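Local coordinates for NigD-like protein (Bacteroides vulgatus ATCC 8482, PDB 3K6O) that is of unknown function but belongs to the NigD-like family, pairing an N-terminal OB domain with a C-terminal beta-sandwich domain, at residues Q88-I101 with K131-P143. Sequence-based numbering, arbitrary orientation.
Sequences QKIIGLNPDNMDSI and KPILNLVVNEMIP
A parallel strand pairing in the beta-sandwich domain sets Ile91, Gly92 and Leu93 beside Val137, Val138 and Asn139. Four backbone hydrogen bonds join the two segments: Ile91 N to Leu136 O (3.2 Å), Val138 N to Ile91 O, Leu93 N to Val138 O (2.9 Å) and Glu140 N to Leu93 O. On one face, Ile91 CG1 meets Val137 CG1 (3.8 Å), while Val137 CG2 packs on Leu93 CB. Leu93 has CG anti to its N (chi1 166°), which carries its CD2 branch over the amide carbon CG of Asn139 (3.9 Å). Val138, on the opposite face from Val137, meets Ile90 CG2 with its CG2. The selenomethionine Met141 bends at its selenium, bringing CE tightly onto Leu93 CG (3.4 Å) and its CG against Pro95 CD. Asn139 OD1 accepts Met141 N (3.0 Å) in an Asx turn, and its ND2 bonds Glu153 on strand 149-157. With an alanine here, Met141 N and Glu153 would probably lose these partners, leaving the turn from Asn139 to Met141 without its side-chain bond. Where the strands part, a water links Lys89 O to Leu136 N and Asn135 ND2. Strand 133-139, parallel to 91-93 and antiparallel to 149-157, thus belongs to a mixed sheet of the beta sandwich.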
loop_
_atom_site.group_PDB
_atom_site.type_symbol
_atom_site.label_atom_id
_atom_site.label_comp_id
_atom_site.label_asym_id
_atom_site.label_seq_id
_atom_site.Cartn_x
_atom_site.Cartn_y
_atom_site.Cartn_z
ATOM N N GLN A 88 5.759 0.596 4.868
ATOM C CA GLN A 88 6.489 -0.356 5.724
ATOM C C GLN A 88 7.396 -1.260 4.914
ATOM O O GLN A 88 7.113 -1.589 3.750
ATOM C CB GLN A 88 5.540 -1.220 6.597
ATOM C CG GLN A 88 4.979 -0.495 7.760
ATOM C CD GLN A 88 4.133 -1.356 8.692
ATOM O OE1 GLN A 88 4.505 -2.503 9.092
ATOM N NE2 GLN A 88 3.004 -0.803 9.072
ATOM N N LYS A 89 8.502 -1.650 5.532
ATOM C CA LYS A 89 9.400 -2.607 4.924
ATOM C C LYS A 89 8.887 -4.010 5.204
ATOM O O LYS A 89 8.305 -4.256 6.247
ATOM C CB LYS A 89 10.781 -2.515 5.568
ATOM C CG LYS A 89 11.542 -1.233 5.251
ATOM C CD LYS A 89 12.567 -0.976 6.403
ATOM C CE LYS A 89 13.342 0.322 6.218
ATOM N NZ LYS A 89 12.477 1.550 6.453
ATOM N N ILE A 90 9.190 -4.929 4.298
ATOM C CA ILE A 90 9.135 -6.361 4.602
ATOM C C ILE A 90 10.135 -6.705 5.728
ATOM O O ILE A 90 11.220 -6.127 5.834
ATOM C CB ILE A 90 9.371 -7.183 3.326
ATOM C CG1 ILE A 90 8.165 -6.986 2.390
ATOM C CG2 ILE A 90 9.640 -8.708 3.656
ATOM C CD1 ILE A 90 8.282 -7.636 0.997
ATOM N N ILE A 91 9.743 -7.616 6.603
ATOM C CA ILE A 91 10.656 -8.131 7.615
ATOM C C ILE A 91 10.747 -9.660 7.554
ATOM O O ILE A 91 9.891 -10.341 6.996
ATOM C CB ILE A 91 10.223 -7.707 9.047
ATOM C CG1 ILE A 91 8.874 -8.284 9.400
ATOM C CG2 ILE A 91 10.199 -6.157 9.216
ATOM C CD1 ILE A 91 8.506 -8.116 10.956
ATOM N N GLY A 92 11.769 -10.191 8.218
ATOM C CA GLY A 92 11.967 -11.633 8.360
ATOM C C GLY A 92 11.218 -12.149 9.565
ATOM O O GLY A 92 11.251 -11.531 10.626
ATOM N N LEU A 93 10.474 -13.236 9.381
ATOM C CA LEU A 93 9.808 -13.925 10.468
ATOM C C LEU A 93 10.638 -15.163 10.813
ATOM O O LEU A 93 10.852 -16.024 9.964
ATOM C CB LEU A 93 8.391 -14.328 10.021
ATOM C CG LEU A 93 7.676 -15.338 10.891
ATOM C CD1 LEU A 93 7.516 -14.787 12.327
ATOM C CD2 LEU A 93 6.298 -15.808 10.286
ATOM N N ASN A 94 11.104 -15.259 12.050
ATOM C CA ASN A 94 11.955 -16.358 12.481
ATOM C C ASN A 94 11.476 -16.848 13.853
ATOM O O ASN A 94 10.605 -16.255 14.416
ATOM C CB ASN A 94 13.409 -15.889 12.464
ATOM C CG ASN A 94 13.656 -14.723 13.381
ATOM O OD1 ASN A 94 13.420 -14.810 14.589
ATOM N ND2 ASN A 94 14.166 -13.640 12.842
ATOM N N PRO A 95 12.016 -17.965 14.374
ATOM C CA PRO A 95 11.525 -18.465 15.667
ATOM C C PRO A 95 11.632 -17.479 16.826
ATOM O O PRO A 95 10.811 -17.525 17.741
ATOM C CB PRO A 95 12.443 -19.662 15.931
ATOM C CG PRO A 95 12.753 -20.165 14.595
ATOM C CD PRO A 95 12.925 -18.934 13.741
ATOM N N ASP A 96 12.623 -16.596 16.813
ATOM C CA ASP A 96 12.801 -15.643 17.928
ATOM C C ASP A 96 11.778 -14.500 17.984
ATOM O O ASP A 96 11.297 -14.178 19.071
ATOM C CB ASP A 96 14.210 -15.063 17.943
ATOM C CG ASP A 96 15.242 -16.139 18.084
ATOM O OD1 ASP A 96 15.203 -16.893 19.085
ATOM O OD2 ASP A 96 16.031 -16.275 17.131
ATOM N N ASN A 97 11.448 -13.906 16.844
ATOM C CA ASN A 97 10.474 -12.816 16.787
ATOM C C ASN A 97 9.036 -13.285 16.467
ATOM O O ASN A 97 8.104 -12.469 16.429
ATOM C CB ASN A 97 10.910 -11.712 15.789
ATOM C CG ASN A 97 10.918 -12.208 14.354
ATOM O OD1 ASN A 97 10.437 -13.314 14.081
ATOM N ND2 ASN A 97 11.418 -11.392 13.432
HETATM N N MSE A 98 8.831 -14.583 16.280
HETATM C CA MSE A 98 7.482 -15.073 15.921
HETATM C C MSE A 98 6.422 -14.586 16.924
HETATM O O MSE A 98 5.359 -14.116 16.556
HETATM C CB MSE A 98 7.527 -16.610 15.894
HETATM C CG MSE A 98 6.255 -17.293 15.768
HETATM SE SE MSE A 98 6.544 -19.264 15.714
HETATM C CE MSE A 98 7.221 -19.519 17.545
ATOM N N ASP A 99 6.718 -14.718 18.208
ATOM C CA ASP A 99 5.718 -14.421 19.204
ATOM C C ASP A 99 5.326 -12.945 19.172
ATOM O O ASP A 99 4.134 -12.605 19.292
ATOM C CB ASP A 99 6.185 -14.825 20.598
ATOM C CG ASP A 99 5.069 -14.757 21.615
ATOM O OD1 ASP A 99 4.154 -15.606 21.550
ATOM O OD2 ASP A 99 5.104 -13.860 22.477
ATOM N N SER A 100 6.308 -12.068 19.012
ATOM C CA SER A 100 6.019 -10.634 19.000
ATOM C C SER A 100 5.372 -10.206 17.675
ATOM O O SER A 100 4.662 -9.220 17.637
ATOM C CB SER A 100 7.274 -9.798 19.322
ATOM O OG SER A 100 8.433 -10.356 18.744
ATOM N N ILE A 101 5.606 -10.947 16.589
ATOM C CA ILE A 101 4.947 -10.619 15.331
ATOM C C ILE A 101 3.458 -11.062 15.327
ATOM O O ILE A 101 2.578 -10.337 14.839
ATOM C CB ILE A 101 5.698 -11.216 14.117
ATOM C CG1 ILE A 101 7.019 -10.475 13.852
ATOM C CG2 ILE A 101 4.846 -11.147 12.854
ATOM C CD1 ILE A 101 7.922 -11.199 12.840
ATOM N N LYS A 131 -0.778 0.785 19.904
ATOM C CA LYS A 131 -1.181 0.907 18.496
ATOM C C LYS A 131 -0.872 -0.401 17.728
ATOM O O LYS A 131 0.294 -0.803 17.641
ATOM C CB LYS A 131 -0.485 2.128 17.877
ATOM C CG LYS A 131 -0.362 2.147 16.356
ATOM C CD LYS A 131 -1.625 2.581 15.598
ATOM C CE LYS A 131 -1.379 2.447 14.059
ATOM N NZ LYS A 131 -2.137 3.414 13.204
ATOM N N PRO A 132 -1.909 -1.074 17.157
ATOM C CA PRO A 132 -1.679 -2.364 16.481
ATOM C C PRO A 132 -0.678 -2.341 15.328
ATOM O O PRO A 132 -0.495 -1.307 14.672
ATOM C CB PRO A 132 -3.071 -2.732 15.924
ATOM C CG PRO A 132 -4.021 -1.979 16.714
ATOM C CD PRO A 132 -3.323 -0.671 17.032
ATOM N N ILE A 133 -0.090 -3.520 15.073
ATOM C CA ILE A 133 0.885 -3.729 13.988
ATOM C C ILE A 133 0.347 -4.706 12.927
ATOM O O ILE A 133 -0.228 -5.761 13.248
ATOM C CB ILE A 133 2.262 -4.268 14.537
ATOM C CG1 ILE A 133 2.124 -5.585 15.322
ATOM C CG2 ILE A 133 2.901 -3.256 15.456
ATOM C CD1 ILE A 133 3.490 -6.189 15.764
ATOM N N LEU A 134 0.468 -4.300 11.677
ATOM C CA LEU A 134 0.332 -5.182 10.538
ATOM C C LEU A 134 1.698 -5.296 9.818
ATOM O O LEU A 134 2.206 -4.310 9.283
ATOM C CB LEU A 134 -0.726 -4.652 9.576
ATOM C CG LEU A 134 -1.088 -5.607 8.422
ATOM C CD1 LEU A 134 -1.831 -6.871 8.918
ATOM C CD2 LEU A 134 -1.896 -4.912 7.342
ATOM N N ASN A 135 2.265 -6.505 9.769
ATOM C CA ASN A 135 3.504 -6.741 9.022
ATOM C C ASN A 135 3.337 -7.699 7.817
ATOM O O ASN A 135 2.435 -8.554 7.766
ATOM C CB ASN A 135 4.560 -7.329 9.949
ATOM C CG ASN A 135 5.126 -6.331 10.923
ATOM O OD1 ASN A 135 4.857 -6.386 12.146
ATOM N ND2 ASN A 135 5.920 -5.448 10.426
ATOM N N LEU A 136 4.229 -7.549 6.870
ATOM C CA LEU A 136 4.360 -8.433 5.706
ATOM C C LEU A 136 5.703 -9.105 5.831
ATOM O O LEU A 136 6.745 -8.442 5.823
ATOM C CB LEU A 136 4.325 -7.643 4.401
ATOM C CG LEU A 136 4.268 -8.456 3.098
ATOM C CD1 LEU A 136 3.001 -9.311 3.043
ATOM C CD2 LEU A 136 4.363 -7.530 1.900
ATOM N N VAL A 137 5.683 -10.422 6.025
ATOM C CA VAL A 137 6.869 -11.101 6.438
ATOM C C VAL A 137 7.263 -12.161 5.453
ATOM O O VAL A 137 6.421 -12.732 4.777
ATOM C CB VAL A 137 6.638 -11.725 7.814
ATOM C CG1 VAL A 137 5.998 -10.672 8.772
ATOM C CG2 VAL A 137 5.783 -12.971 7.665
ATOM N N VAL A 138 8.556 -12.440 5.397
ATOM C CA VAL A 138 9.073 -13.681 4.823
ATOM C C VAL A 138 9.236 -14.721 5.907
ATOM O O VAL A 138 9.960 -14.497 6.873
ATOM C CB VAL A 138 10.434 -13.453 4.153
ATOM C CG1 VAL A 138 11.003 -14.789 3.476
ATOM C CG2 VAL A 138 10.331 -12.294 3.151
ATOM N N ASN A 139 8.562 -15.853 5.754
ATOM C CA ASN A 139 8.590 -16.888 6.771
ATOM C C ASN A 139 9.854 -17.710 6.609
ATOM O O ASN A 139 9.962 -18.507 5.668
ATOM C CB ASN A 139 7.359 -17.788 6.637
ATOM C CG ASN A 139 7.174 -18.728 7.848
ATOM O OD1 ASN A 139 8.149 -19.065 8.474
ATOM N ND2 ASN A 139 5.927 -19.178 8.140
ATOM N N GLU A 140 10.802 -17.531 7.524
ATOM C CA GLU A 140 12.091 -18.179 7.428
ATOM C C GLU A 140 12.112 -19.558 8.101
ATOM O O GLU A 140 13.185 -20.170 8.195
ATOM C CB GLU A 140 13.177 -17.269 8.010
ATOM C CG GLU A 140 13.293 -15.918 7.250
ATOM C CD GLU A 140 14.187 -14.905 7.930
ATOM O OE1 GLU A 140 14.610 -15.178 9.045
ATOM O OE2 GLU A 140 14.488 -13.838 7.344
HETATM N N MSE A 141 10.948 -20.041 8.551
HETATM C CA MSE A 141 10.827 -21.302 9.281
HETATM C C MSE A 141 10.324 -22.518 8.448
HETATM O O MSE A 141 10.261 -23.642 8.969
HETATM C CB MSE A 141 9.811 -21.118 10.457
HETATM C CG MSE A 141 10.341 -20.278 11.624
HETATM SE SE MSE A 141 9.043 -20.088 13.022
HETATM C CE MSE A 141 8.329 -18.347 12.385
ATOM N N ILE A 142 9.939 -22.274 7.195
ATOM C CA ILE A 142 9.361 -23.268 6.325
ATOM C C ILE A 142 10.249 -23.426 5.080
ATOM O O ILE A 142 10.955 -22.508 4.741
ATOM C CB ILE A 142 7.990 -22.838 5.875
ATOM C CG1 ILE A 142 8.034 -21.546 5.052
ATOM C CG2 ILE A 142 7.082 -22.606 7.061
ATOM C CD1 ILE A 142 6.670 -21.170 4.520
ATOM N N PRO A 143 10.152 -24.558 4.366
ATOM C CA PRO A 143 11.039 -24.744 3.213
ATOM C C PRO A 143 10.778 -23.816 2.019
ATOM O O PRO A 143 9.706 -23.196 1.898
ATOM C CB PRO A 143 10.821 -26.209 2.803
ATOM C CG PRO A 143 9.605 -26.699 3.544
ATOM C CD PRO A 143 9.352 -25.761 4.696
HETATM O O HOH W 1 6.016 -5.202 7.743
HETATM O O HOH W 2 2.821 -8.173 13.097
#